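Local coordinates for protein probable hydrolase (Pseudomonas aeruginosa, PDB 7AL6) that is of unknown function but adopts the alpha/beta hydrolase fold and is probably a hydrolase, perhaps a lipolytic enzyme, at residues K141-L152 with L205-L213; R9-L17 with D83-L91. All coordinates share one frame; numbering follows the deposited sequence.

Contact 1: K141-L152 with L205-L213; sequences KLGEALKAQLAL and LTLPSPLRL
Leu207 and Leu152 meet through different first torsions: Leu207 turns its CG away from its own carbonyl carbon (chi1 -70°), whereas Leu152 swings CG away from its backbone N (chi1 -166°). The two side chains then cross at about a right angle, with Leu152 CD1 3.6 Å from Leu207 CD2. That same CD2 methyl lies over the last turn of the helix, near Ala148 O and CB, while Leu207 CD1 presses against the amide end of Gln149, 3.5 Å from OE1. Pro208 comes next, its CD 3.6 Å from Ala148 CB and its CB and CG beside Glu144 OE1. The Glu144 carboxylate is also tied along its own helix, Lys141 NZ reaching the syn lone pair of OE2 at 3.1 Å. Ala145 is small enough for the loop backbone to come close, and its CB lies 3.7 Å from Pro210 CA. Beyond it, Leu142 CD1 touches Pro210 CB at 3.8 Å. No direct hydrogen bond spans the segments; a water near Lys141 O and Ser209 O lies between them. Ser209 OG accepts from Leu211 N, an ST turn that shapes the loop around Pro210. Helix 138-150 is thus lined on one side by the extended loop leading from strand 196-199 to helix 215-223, and Leu142 and Pro210 also pack on Phe221 and Trp78 of the second subunit.

Contact 2: R9-L17 with D83-L91; sequences RISLPHIEL and DVLMVAEQL
His14 NE2 donates to Asp83 OD1 at 2.8 Å, a nearly straight bond (164° at the hydrogen) that joins the turn between two strands to the helix. The acceptor lies in the plane of the imidazole, but the ring meets the carboxylate on its syn side and 30° out of the carboxylate plane. Asp83 has a second charged partner, since OD2 forms a salt bridge with Arg69, so the two oxygens divide their work between the turn and a neighbouring loop. Met86 approaches the same histidine at its edge, with SD 3.4 Å from His14 CE1, and its terminal CE reaches Pro13 CG.

Farther along the hairpin the contact becomes apolar. Leu12 inserts its two methyls against the helix backbone: CD1 lies 3.6 Å from Asp83 O and CD2 near Met86 O, while both methyls also touch Met86 CB and CD2 reaches Val87 CG2. Leu17 CD1 packs on Val87 CG2 at 3.8 Å. Val87 CG1, anti to its backbone N, meets Ile10 CD1 instead, so the two branches of one residue serve both strands. Near the C-terminal end of helix 77-91, Ile10 CG2 and Gln90 CG are 3.8 Å apart as their side chains slide past each other in opposite directions. A water accepts from Ser11 N and, at 3.3 Å, from Gln90 NE2, bridging strand and helix.

The axis of strand 9-11 makes 95° with that of helix segment 83-91 and comes within 8.6 Å of it. This is the first beta hairpin of an alpha/beta hydrolase, at the antiparallel edge of the central sheet, packed against helix 77-91, one of the helices that flank that sheet.

How the contacts relate
Contact 2 comes first along the chain and is complete before contact 1 begins. Their centres lie 27 Å apart and their nearest atoms about 10 Å, so the two do not touch. Contact 2 belongs to the central eight-stranded sheet, joining its antiparallel edge to helix 77-91, whereas contact 1 lies at the surface, in the largely helical region inserted between strands 119-125 and 229-234 of that sheet. Helix 77-91 nevertheless connects them within one subunit: its Tyr80 and Trp78 touch Leu205 and Leu213 of the contact 1 loop. Both contacts also face the second subunit, so core and inserted region alike contribute to the assembly of four chains.

Contact 1: K141-L152 with L205-L213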
ATOM      1  N   LYS A 141     -26.859  14.109  -1.371  1.00 48.85           N
ATOM      2  CA  LYS A 141     -25.744  13.685  -2.211  1.00 44.56           C
ATOM      3  C   LYS A 141     -24.690  12.952  -1.394  1.00 37.82           C
ATOM      4  O   LYS A 141     -24.128  11.963  -1.856  1.00 41.81           O
ATOM      5  CB  LYS A 141     -25.127  14.889  -2.908  1.00 43.53           C
ATOM      6  CG  LYS A 141     -26.017  15.523  -3.978  1.00 61.60           C
ATOM      7  CD  LYS A 141     -26.232  14.619  -5.195  1.00 58.81           C
ATOM      8  CE  LYS A 141     -27.657  14.815  -5.768  1.00 66.51           C
ATOM      9  NZ  LYS A 141     -28.170  13.643  -6.557  1.00 61.84           N
ATOM     10  N   LEU A 142     -24.434  13.397  -0.164  1.00 38.52           N
ATOM     11  CA  LEU A 142     -23.469  12.680   0.658  1.00 39.28           C
ATOM     12  C   LEU A 142     -23.985  11.293   0.995  1.00 43.33           C
ATOM     13  O   LEU A 142     -23.228  10.320   0.977  1.00 36.20           O
ATOM     14  CB  LEU A 142     -23.146  13.460   1.930  1.00 32.36           C
ATOM     15  CG  LEU A 142     -22.235  12.713   2.911  1.00 39.07           C
ATOM     16  CD1 LEU A 142     -20.849  12.338   2.330  1.00 36.76           C
ATOM     17  CD2 LEU A 142     -22.011  13.497   4.172  1.00 32.17           C
ATOM     18  N   GLY A 143     -25.278  11.176   1.309  1.00 40.70           N
ATOM     19  CA  GLY A 143     -25.822   9.862   1.588  1.00 37.54           C
ATOM     20  C   GLY A 143     -25.693   8.953   0.388  1.00 37.76           C
ATOM     21  O   GLY A 143     -25.376   7.771   0.512  1.00 37.11           O
ATOM     22  N   GLU A 144     -25.923   9.505  -0.791  1.00 36.36           N
ATOM     23  CA  GLU A 144     -25.782   8.734  -2.009  1.00 38.19           C
ATOM     24  C   GLU A 144     -24.320   8.355  -2.257  1.00 48.19           C
ATOM     25  O   GLU A 144     -24.035   7.255  -2.750  1.00 42.29           O
ATOM     26  CB  GLU A 144     -26.391   9.554  -3.136  1.00 46.33           C
ATOM     27  CG  GLU A 144     -26.195   9.020  -4.510  1.00 62.17           C
ATOM     28  CD  GLU A 144     -26.139  10.152  -5.521  1.00 73.82           C
ATOM     29  OE1 GLU A 144     -25.207  10.179  -6.358  1.00 61.60           O
ATOM     30  OE2 GLU A 144     -27.031  11.037  -5.452  1.00 74.24           O
ATOM     31  N   ALA A 145     -23.373   9.232  -1.905  1.00 42.24           N
ATOM     32  CA  ALA A 145     -21.963   8.876  -2.075  1.00 41.19           C
ATOM     33  C   ALA A 145     -21.557   7.784  -1.089  1.00 37.45           C
ATOM     34  O   ALA A 145     -20.832   6.849  -1.442  1.00 38.12           O
ATOM     35  CB  ALA A 145     -21.087  10.105  -1.900  1.00 40.36           C
ATOM     36  N   LEU A 146     -22.031   7.865   0.140  1.00 34.20           N
ATOM     37  CA  LEU A 146     -21.695   6.866   1.170  1.00 34.72           C
ATOM     38  C   LEU A 146     -22.254   5.506   0.748  1.00 41.58           C
ATOM     39  O   LEU A 146     -21.552   4.535   0.875  1.00 37.59           O
ATOM     40  CB  LEU A 146     -22.247   7.316   2.517  1.00 40.98           C
ATOM     41  CG  LEU A 146     -21.624   8.577   3.098  1.00 46.34           C
ATOM     42  CD1 LEU A 146     -22.264   8.911   4.416  1.00 42.34           C
ATOM     43  CD2 LEU A 146     -20.127   8.436   3.252  1.00 39.88           C
ATOM     44  N   LYS A 147     -23.474   5.469   0.232  1.00 37.69           N
ATOM     45  CA  LYS A 147     -24.145   4.225  -0.205  1.00 46.78           C
ATOM     46  C   LYS A 147     -23.381   3.617  -1.379  1.00 36.41           C
ATOM     47  O   LYS A 147     -23.162   2.440  -1.357  1.00 36.76           O
ATOM     48  CB  LYS A 147     -25.617   4.503  -0.510  1.00 41.63           C
ATOM     49  CG  LYS A 147     -26.548   4.301   0.675  1.00 51.38           C
ATOM     50  CD  LYS A 147     -27.566   5.398   0.895  1.00 69.12           C
ATOM     51  CE  LYS A 147     -28.921   5.140   0.268  1.00 69.75           C
ATOM     52  NZ  LYS A 147     -29.977   6.012   0.844  1.00 72.02           N
ATOM     53  N   ALA A 148     -22.944   4.425  -2.332  1.00 37.39           N
ATOM     54  CA  ALA A 148     -22.178   3.966  -3.506  1.00 37.96           C
ATOM     55  C   ALA A 148     -20.858   3.350  -3.026  1.00 41.79           C
ATOM     56  O   ALA A 148     -20.461   2.349  -3.566  1.00 35.83           O
ATOM     57  CB  ALA A 148     -21.974   5.098  -4.459  1.00 34.34           C
ATOM     58  N   GLN A 149     -20.217   3.942  -2.026  1.00 37.62           N
ATOM     59  CA  GLN A 149     -18.981   3.406  -1.469  1.00 42.34           C
ATOM     60  C   GLN A 149     -19.200   2.035  -0.837  1.00 39.42           C
ATOM     61  O   GLN A 149     -18.346   1.152  -0.948  1.00 37.48           O
ATOM     62  CB  GLN A 149     -18.403   4.378  -0.430  1.00 35.11           C
ATOM     63  CG  GLN A 149     -17.799   5.643  -1.027  1.00 36.67           C
ATOM     64  CD  GLN A 149     -16.308   5.531  -1.368  1.00 43.11           C
ATOM     65  OE1 GLN A 149     -15.766   4.444  -1.510  1.00 38.34           O
ATOM     66  NE2 GLN A 149     -15.651   6.679  -1.521  1.00 48.96           N
ATOM     67  N   LEU A 150     -20.314   1.847  -0.134  1.00 40.34           N
ATOM     68  CA  LEU A 150     -20.599   0.527   0.440  1.00 43.13           C
ATOM     69  C   LEU A 150     -20.851  -0.510  -0.647  1.00 42.59           C
ATOM     70  O   LEU A 150     -20.475  -1.680  -0.496  1.00 46.71           O
ATOM     71  CB  LEU A 150     -21.810   0.589   1.377  1.00 41.03           C
ATOM     72  CG  LEU A 150     -21.725   1.415   2.660  1.00 42.75           C
ATOM     73  CD1 LEU A 150     -23.052   1.315   3.418  1.00 51.56           C
ATOM     74  CD2 LEU A 150     -20.615   0.997   3.578  1.00 45.61           C
ATOM     75  N   ALA A 151     -21.496  -0.104  -1.744  1.00 42.29           N
ATOM     76  CA  ALA A 151     -21.828  -1.009  -2.838  1.00 48.40           C
ATOM     77  C   ALA A 151     -20.691  -1.230  -3.824  1.00 53.29           C
ATOM     78  O   ALA A 151     -20.873  -1.973  -4.795  1.00 50.71           O
ATOM     79  CB  ALA A 151     -23.046  -0.480  -3.611  1.00 46.30           C
ATOM     80  N   LEU A 152     -19.515  -0.641  -3.600  1.00 52.86           N
ATOM     81  CA  LEU A 152     -18.513  -0.640  -4.658  1.00 45.28           C
ATOM     82  C   LEU A 152     -17.820  -1.977  -4.811  1.00 54.57           C
ATOM     83  O   LEU A 152     -17.286  -2.277  -5.886  1.00 48.32           O
ATOM     84  CB  LEU A 152     -17.453   0.424  -4.400  1.00 51.31           C
ATOM     85  CG  LEU A 152     -16.573   0.722  -5.618  1.00 51.19           C
ATOM     86  CD1 LEU A 152     -17.384   1.555  -6.598  1.00 53.23           C
ATOM     87  CD2 LEU A 152     -15.298   1.411  -5.188  1.00 54.69           C
ATOM     88  N   LEU A 205     -13.601   5.321  -9.974  1.00 30.67           N
ATOM     89  CA  LEU A 205     -13.872   6.428 -10.868  1.00 35.77           C
ATOM     90  C   LEU A 205     -15.365   6.593 -11.123  1.00 38.17           C
ATOM     91  O   LEU A 205     -15.767   7.636 -11.644  1.00 36.50           O
ATOM     92  CB  LEU A 205     -13.157   6.222 -12.211  1.00 33.74           C
ATOM     93  CG  LEU A 205     -11.641   6.429 -12.109  1.00 32.97           C
ATOM     94  CD1 LEU A 205     -10.903   5.979 -13.314  1.00 33.12           C
ATOM     95  CD2 LEU A 205     -11.323   7.903 -11.837  1.00 31.25           C
ATOM     96  N   THR A 206     -16.186   5.571 -10.814  1.00 32.67           N
ATOM     97  CA  THR A 206     -17.639   5.653 -10.989  1.00 41.70           C
ATOM     98  C   THR A 206     -18.350   6.252  -9.784  1.00 42.48           C
ATOM     99  O   THR A 206     -19.558   6.475  -9.852  1.00 39.79           O
ATOM    100  CB  THR A 206     -18.273   4.258 -11.259  1.00 37.20           C
ATOM    101  OG1 THR A 206     -18.183   3.410 -10.090  1.00 45.66           O
ATOM    102  CG2 THR A 206     -17.601   3.583 -12.381  1.00 44.09           C
ATOM    103  N   LEU A 207     -17.654   6.448  -8.668  1.00 38.10           N
ATOM    104  CA  LEU A 207     -18.318   6.902  -7.465  1.00 40.90           C
ATOM    105  C   LEU A 207     -18.777   8.344  -7.658  1.00 44.21           C
ATOM    106  O   LEU A 207     -18.137   9.115  -8.375  1.00 39.45           O
ATOM    107  CB  LEU A 207     -17.387   6.834  -6.274  1.00 36.92           C
ATOM    108  CG  LEU A 207     -17.013   5.425  -5.789  1.00 49.32           C
ATOM    109  CD1 LEU A 207     -15.788   5.529  -4.867  1.00 39.87           C
ATOM    110  CD2 LEU A 207     -18.170   4.754  -5.065  1.00 43.26           C
ATOM    111  N   PRO A 208     -19.886   8.729  -7.047  1.00 38.73           N
ATOM    112  CA  PRO A 208     -20.262  10.151  -7.055  1.00 45.98           C
ATOM    113  C   PRO A 208     -19.492  10.910  -5.991  1.00 35.39           C
ATOM    114  O   PRO A 208     -19.093  10.352  -4.975  1.00 41.86           O
ATOM    115  CB  PRO A 208     -21.764  10.125  -6.757  1.00 39.70           C
ATOM    116  CG  PRO A 208     -21.979   8.898  -5.940  1.00 41.83           C
ATOM    117  CD  PRO A 208     -20.889   7.886  -6.388  1.00 40.86           C
ATOM    118  N   SER A 209     -19.274  12.196  -6.240  1.00 39.61           N
ATOM    119  CA  SER A 209     -18.541  12.997  -5.279  1.00 37.51           C
ATOM    120  C   SER A 209     -19.324  13.093  -3.973  1.00 32.57           C
ATOM    121  O   SER A 209     -20.561  13.152  -3.981  1.00 35.40           O
ATOM    122  CB  SER A 209     -18.264  14.398  -5.831  1.00 36.73           C
ATOM    123  OG  SER A 209     -17.584  15.151  -4.834  1.00 45.83           O
ATOM    124  N   PRO A 210     -18.647  13.079  -2.826  1.00 34.77           N
ATOM    125  CA  PRO A 210     -19.371  13.321  -1.584  1.00 29.65           C
ATOM    126  C   PRO A 210     -19.758  14.783  -1.381  1.00 37.15           C
ATOM    127  O   PRO A 210     -20.580  15.076  -0.502  1.00 32.14           O
ATOM    128  CB  PRO A 210     -18.378  12.877  -0.513  1.00 34.88           C
ATOM    129  CG  PRO A 210     -17.032  13.099  -1.157  1.00 36.25           C
ATOM    130  CD  PRO A 210     -17.200  12.853  -2.603  1.00 32.68           C
ATOM    131  N   LEU A 211     -19.047  15.700  -2.010  1.00 34.25           N
ATOM    132  CA  LEU A 211     -19.337  17.140  -1.889  1.00 35.00           C
ATOM    133  C   LEU A 211     -19.093  17.798  -3.236  1.00 37.57           C
ATOM    134  O   LEU A 211     -17.953  18.052  -3.542  1.00 42.04           O
ATOM    135  CB  LEU A 211     -18.450  17.768  -0.822  1.00 38.31           C
ATOM    136  CG  LEU A 211     -18.726  19.240  -0.547  1.00 40.27           C
ATOM    137  CD1 LEU A 211     -20.136  19.449  -0.043  1.00 35.73           C
ATOM    138  CD2 LEU A 211     -17.734  19.797   0.433  1.00 39.33           C
ATOM    139  N   ARG A 212     -20.133  18.108  -3.987  1.00 34.83           N
ATOM    140  CA  ARG A 212     -19.997  18.796  -5.277  1.00 34.72           C
ATOM    141  C   ARG A 212     -19.670  20.268  -5.031  1.00 32.16           C
ATOM    142  O   ARG A 212     -20.001  20.777  -3.988  1.00 31.31           O
ATOM    143  CB  ARG A 212     -21.279  18.618  -6.083  1.00 35.14           C
ATOM    144  CG  ARG A 212     -21.019  18.130  -7.492  1.00 48.22           C
ATOM    145  CD  ARG A 212     -21.723  16.866  -7.883  1.00 57.74           C
ATOM    146  NE  ARG A 212     -22.977  17.197  -8.508  1.00 68.28           N
ATOM    147  CZ  ARG A 212     -23.468  16.635  -9.595  1.00 79.82           C
ATOM    148  NH1 ARG A 212     -24.633  17.035 -10.054  1.00 99.56           N
ATOM    149  NH2 ARG A 212     -22.815  15.686 -10.224  1.00 96.09           N
ATOM    150  N   LEU A 213     -18.964  20.903  -5.952  1.00 31.25           N
ATOM    151  CA  LEU A 213     -18.745  22.358  -5.902  1.00 32.62           C
ATOM    152  C   LEU A 213     -20.096  23.013  -6.185  1.00 33.36           C
ATOM    153  O   LEU A 213     -20.805  22.519  -7.018  1.00 31.05           O
ATOM    154  CB  LEU A 213     -17.760  22.784  -6.985  1.00 30.43           C
ATOM    155  CG  LEU A 213     -16.329  22.298  -6.860  1.00 30.26           C
ATOM    156  CD1 LEU A 213     -15.541  22.724  -8.066  1.00 44.53           C
ATOM    157  CD2 LEU A 213     -15.692  22.820  -5.608  1.00 37.93           C
TER
HETATM  158  O   HOH W   1     -23.512  11.876  -4.443  1.00 49.55           O

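Contact 2: R9-L17 with D83-L91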
ATOM      1  N   ARG A   9       7.997   7.143 -16.339  1.00 23.71           N
ATOM      2  CA  ARG A   9       7.274   7.044 -15.067  1.00 24.29           C
ATOM      3  C   ARG A   9       7.662   8.304 -14.303  1.00 32.97           C
ATOM      4  O   ARG A   9       8.842   8.634 -14.341  1.00 33.29           O
ATOM      5  CB  ARG A   9       7.745   5.884 -14.196  1.00 33.35           C
ATOM      6  CG  ARG A   9       7.584   4.516 -14.816  1.00 38.58           C
ATOM      7  CD  ARG A   9       6.156   4.307 -15.208  1.00 35.50           C
ATOM      8  NE  ARG A   9       5.280   3.850 -14.157  1.00 35.13           N
ATOM      9  CZ  ARG A   9       3.997   3.587 -14.345  1.00 29.45           C
ATOM     10  NH1 ARG A   9       3.466   3.751 -15.533  1.00 33.49           N
ATOM     11  NH2 ARG A   9       3.255   3.159 -13.357  1.00 36.37           N
ATOM     12  N   ILE A  10       6.721   9.021 -13.713  1.00 30.72           N
ATOM     13  CA  ILE A  10       7.040  10.209 -12.887  1.00 28.37           C
ATOM     14  C   ILE A  10       6.703   9.808 -11.461  1.00 28.79           C
ATOM     15  O   ILE A  10       5.561   9.503 -11.199  1.00 30.84           O
ATOM     16  CB  ILE A  10       6.302  11.464 -13.367  1.00 26.96           C
ATOM     17  CG1 ILE A  10       6.556  11.725 -14.849  1.00 30.49           C
ATOM     18  CG2 ILE A  10       6.683  12.650 -12.503  1.00 27.11           C
ATOM     19  CD1 ILE A  10       5.763  12.844 -15.428  1.00 31.47           C
ATOM     20  N   SER A  11       7.692   9.814 -10.591  1.00 27.09           N
ATOM     21  CA  SER A  11       7.531   9.343  -9.217  1.00 30.24           C
ATOM     22  C   SER A  11       7.115  10.511  -8.338  1.00 27.91           C
ATOM     23  O   SER A  11       7.894  11.454  -8.141  1.00 26.09           O
ATOM     24  CB  SER A  11       8.822   8.738  -8.667  1.00 31.77           C
ATOM     25  OG  SER A  11       9.061   7.515  -9.325  1.00 35.07           O
ATOM     26  N   LEU A  12       5.900  10.451  -7.820  1.00 27.04           N
ATOM     27  CA  LEU A  12       5.422  11.359  -6.804  1.00 30.16           C
ATOM     28  C   LEU A  12       5.497  10.676  -5.450  1.00 31.94           C
ATOM     29  O   LEU A  12       5.658   9.462  -5.360  1.00 28.82           O
ATOM     30  CB  LEU A  12       3.985  11.781  -7.115  1.00 25.95           C
ATOM     31  CG  LEU A  12       3.720  12.271  -8.550  1.00 25.05           C
ATOM     32  CD1 LEU A  12       2.266  12.828  -8.654  1.00 28.67           C
ATOM     33  CD2 LEU A  12       4.707  13.306  -9.009  1.00 31.85           C
ATOM     34  N   PRO A  13       5.395  11.436  -4.362  1.00 26.68           N
ATOM     35  CA  PRO A  13       5.504  10.820  -3.035  1.00 30.47           C
ATOM     36  C   PRO A  13       4.469   9.760  -2.799  1.00 29.39           C
ATOM     37  O   PRO A  13       4.753   8.742  -2.171  1.00 32.69           O
ATOM     38  CB  PRO A  13       5.336  12.015  -2.068  1.00 30.94           C
ATOM     39  CG  PRO A  13       5.759  13.233  -2.886  1.00 34.01           C
ATOM     40  CD  PRO A  13       5.385  12.914  -4.329  1.00 29.29           C
ATOM     41  N   HIS A  14       3.274   9.921  -3.342  1.00 27.08           N
ATOM     42  CA  HIS A  14       2.174   9.033  -3.017  1.00 26.25           C
ATOM     43  C   HIS A  14       1.717   8.145  -4.161  1.00 25.13           C
ATOM     44  O   HIS A  14       0.799   7.341  -3.964  1.00 30.01           O
ATOM     45  CB  HIS A  14       0.971   9.887  -2.576  1.00 28.11           C
ATOM     46  CG  HIS A  14       0.541  10.881  -3.614  1.00 31.25           C
ATOM     47  ND1 HIS A  14       1.327  11.956  -3.986  1.00 29.91           N
ATOM     48  CD2 HIS A  14      -0.583  10.955  -4.375  1.00 30.42           C
ATOM     49  CE1 HIS A  14       0.704  12.647  -4.928  1.00 33.59           C
ATOM     50  NE2 HIS A  14      -0.463  12.068  -5.168  1.00 26.32           N
ATOM     51  N   ILE A  15       2.188   8.382  -5.364  1.00 25.49           N
ATOM     52  CA  ILE A  15       1.735   7.611  -6.545  1.00 22.16           C
ATOM     53  C   ILE A  15       2.773   7.750  -7.642  1.00 22.63           C
ATOM     54  O   ILE A  15       3.470   8.733  -7.673  1.00 24.57           O
ATOM     55  CB  ILE A  15       0.357   8.123  -7.007  1.00 24.09           C
ATOM     56  CG1 ILE A  15      -0.374   7.141  -7.918  1.00 28.51           C
ATOM     57  CG2 ILE A  15       0.498   9.480  -7.652  1.00 23.98           C
ATOM     58  CD1 ILE A  15      -1.825   7.460  -8.148  1.00 29.68           C
ATOM     59  N   GLU A  16       2.789   6.809  -8.552  1.00 25.39           N
ATOM     60  CA  GLU A  16       3.675   6.827  -9.715  1.00 21.83           C
ATOM     61  C   GLU A  16       2.798   7.029 -10.950  1.00 20.87           C
ATOM     62  O   GLU A  16       1.912   6.241 -11.142  1.00 22.96           O
ATOM     63  CB  GLU A  16       4.432   5.522  -9.745  1.00 29.78           C
ATOM     64  CG  GLU A  16       5.695   5.623 -10.504  1.00 36.86           C
ATOM     65  CD  GLU A  16       6.405   4.299 -10.524  1.00 49.21           C
ATOM     66  OE1 GLU A  16       7.137   4.027  -9.595  1.00 34.59           O
ATOM     67  OE2 GLU A  16       6.166   3.565 -11.468  1.00 39.64           O
ATOM     68  N   LEU A  17       3.060   8.030 -11.769  1.00 22.42           N
ATOM     69  CA  LEU A  17       2.231   8.309 -12.953  1.00 25.52           C
ATOM     70  C   LEU A  17       3.044   8.062 -14.208  1.00 26.46           C
ATOM     71  O   LEU A  17       4.239   8.061 -14.137  1.00 29.21           O
ATOM     72  CB  LEU A  17       1.752   9.759 -12.945  1.00 23.29           C
ATOM     73  CG  LEU A  17       0.938  10.196 -11.742  1.00 25.42           C
ATOM     74  CD1 LEU A  17       0.597  11.657 -11.856  1.00 26.20           C
ATOM     75  CD2 LEU A  17      -0.306   9.358 -11.593  1.00 21.23           C
ATOM     76  N   ASP A  83      -1.879  16.190  -7.890  1.00 20.61           N
ATOM     77  CA  ASP A  83      -0.970  15.344  -8.691  1.00 21.75           C
ATOM     78  C   ASP A  83      -0.207  16.156  -9.737  1.00 23.39           C
ATOM     79  O   ASP A  83       1.005  16.000  -9.908  1.00 24.87           O
ATOM     80  CB  ASP A  83      -1.731  14.221  -9.406  1.00 19.88           C
ATOM     81  CG  ASP A  83      -2.359  13.231  -8.443  1.00 28.65           C
ATOM     82  OD1 ASP A  83      -2.017  13.216  -7.240  1.00 26.61           O
ATOM     83  OD2 ASP A  83      -3.156  12.429  -8.916  1.00 26.39           O
ATOM     84  N   VAL A  84      -0.922  17.018 -10.463  1.00 23.28           N
ATOM     85  CA  VAL A  84      -0.298  17.808 -11.524  1.00 24.33           C
ATOM     86  C   VAL A  84       0.752  18.742 -10.943  1.00 25.64           C
ATOM     87  O   VAL A  84       1.866  18.854 -11.459  1.00 22.73           O
ATOM     88  CB  VAL A  84      -1.389  18.574 -12.298  1.00 26.14           C
ATOM     89  CG1 VAL A  84      -0.773  19.505 -13.310  1.00 23.51           C
ATOM     90  CG2 VAL A  84      -2.319  17.570 -13.011  1.00 26.76           C
ATOM     91  N   LEU A  85       0.450  19.376  -9.819  1.00 25.41           N
ATOM     92  CA  LEU A  85       1.387  20.287  -9.120  1.00 30.52           C
ATOM     93  C   LEU A  85       2.647  19.509  -8.716  1.00 24.32           C
ATOM     94  O   LEU A  85       3.723  19.991  -8.909  1.00 20.97           O
ATOM     95  CB  LEU A  85       0.671  20.871  -7.902  1.00 32.21           C
ATOM     96  CG  LEU A  85       1.483  21.850  -7.076  1.00 34.66           C
ATOM     97  CD1 LEU A  85       1.928  23.023  -7.910  1.00 37.85           C
ATOM     98  CD2 LEU A  85       0.699  22.327  -5.877  1.00 40.22           C
ATOM     99  N   MET A  86       2.485  18.310  -8.194  1.00 26.91           N
ATOM    100  CA  MET A  86       3.611  17.449  -7.780  1.00 26.16           C
ATOM    101  C   MET A  86       4.395  16.981  -9.008  1.00 29.08           C
ATOM    102  O   MET A  86       5.570  16.785  -8.877  1.00 26.72           O
ATOM    103  CB  MET A  86       3.123  16.309  -6.896  1.00 27.78           C
ATOM    104  CG  MET A  86       2.663  16.844  -5.574  1.00 30.15           C
ATOM    105  SD  MET A  86       2.232  15.633  -4.387  1.00 37.10           S
ATOM    106  CE  MET A  86       2.986  16.303  -2.918  1.00 46.76           C
ATOM    107  N   VAL A  87       3.736  16.760 -10.141  1.00 29.66           N
ATOM    108  CA  VAL A  87       4.436  16.374 -11.389  1.00 22.72           C
ATOM    109  C   VAL A  87       5.371  17.522 -11.767  1.00 27.20           C
ATOM    110  O   VAL A  87       6.519  17.268 -12.013  1.00 27.15           O
ATOM    111  CB  VAL A  87       3.467  16.051 -12.535  1.00 23.23           C
ATOM    112  CG1 VAL A  87       4.167  16.156 -13.869  1.00 22.06           C
ATOM    113  CG2 VAL A  87       2.821  14.693 -12.374  1.00 23.03           C
ATOM    114  N   ALA A  88       4.888  18.754 -11.743  1.00 26.37           N
ATOM    115  CA  ALA A  88       5.736  19.915 -12.023  1.00 29.59           C
ATOM    116  C   ALA A  88       6.914  20.003 -11.050  1.00 29.01           C
ATOM    117  O   ALA A  88       8.055  20.212 -11.471  1.00 27.20           O
ATOM    118  CB  ALA A  88       4.913  21.215 -11.971  1.00 26.24           C
ATOM    119  N   GLU A  89       6.661  19.819  -9.746  1.00 25.42           N
ATOM    120  CA  GLU A  89       7.768  19.778  -8.788  1.00 30.30           C
ATOM    121  C   GLU A  89       8.792  18.732  -9.176  1.00 30.35           C
ATOM    122  O   GLU A  89       9.998  18.979  -9.117  1.00 28.23           O
ATOM    123  CB  GLU A  89       7.266  19.482  -7.379  1.00 30.49           C
ATOM    124  CG  GLU A  89       6.321  20.536  -6.864  1.00 38.08           C
ATOM    125  CD  GLU A  89       7.065  21.730  -6.335  1.00 39.87           C
ATOM    126  OE1 GLU A  89       7.842  21.540  -5.388  1.00 43.76           O
ATOM    127  OE2 GLU A  89       6.889  22.833  -6.885  1.00 46.70           O
ATOM    128  N   GLN A  90       8.325  17.516  -9.530  1.00 29.16           N
ATOM    129  CA  GLN A  90       9.256  16.428  -9.811  1.00 27.99           C
ATOM    130  C   GLN A  90      10.022  16.664 -11.098  1.00 26.21           C
ATOM    131  O   GLN A  90      11.151  16.185 -11.244  1.00 29.94           O
ATOM    132  CB  GLN A  90       8.493  15.093  -9.828  1.00 28.56           C
ATOM    133  CG  GLN A  90       9.350  13.867 -10.054  1.00 31.83           C
ATOM    134  CD  GLN A  90      10.334  13.603  -8.906  1.00 35.70           C
ATOM    135  OE1 GLN A  90      10.224  14.177  -7.849  1.00 31.87           O
ATOM    136  NE2 GLN A  90      11.290  12.734  -9.143  1.00 34.35           N
ATOM    137  N   LEU A  91       9.490  17.465 -12.000  1.00 26.27           N
ATOM    138  CA  LEU A  91      10.198  17.821 -13.220  1.00 23.33           C
ATOM    139  C   LEU A  91      11.110  19.025 -13.010  1.00 30.37           C
ATOM    140  O   LEU A  91      11.912  19.350 -13.889  1.00 30.68           O
ATOM    141  CB  LEU A  91       9.213  18.163 -14.353  1.00 29.50           C
ATOM    142  CG  LEU A  91       8.191  17.120 -14.759  1.00 32.77           C
ATOM    143  CD1 LEU A  91       7.209  17.723 -15.737  1.00 29.03           C
ATOM    144  CD2 LEU A  91       8.898  15.955 -15.372  1.00 39.54           C
TER
HETATM  145  O   HOH W   2      10.335  10.678 -11.487  1.00 24.35           O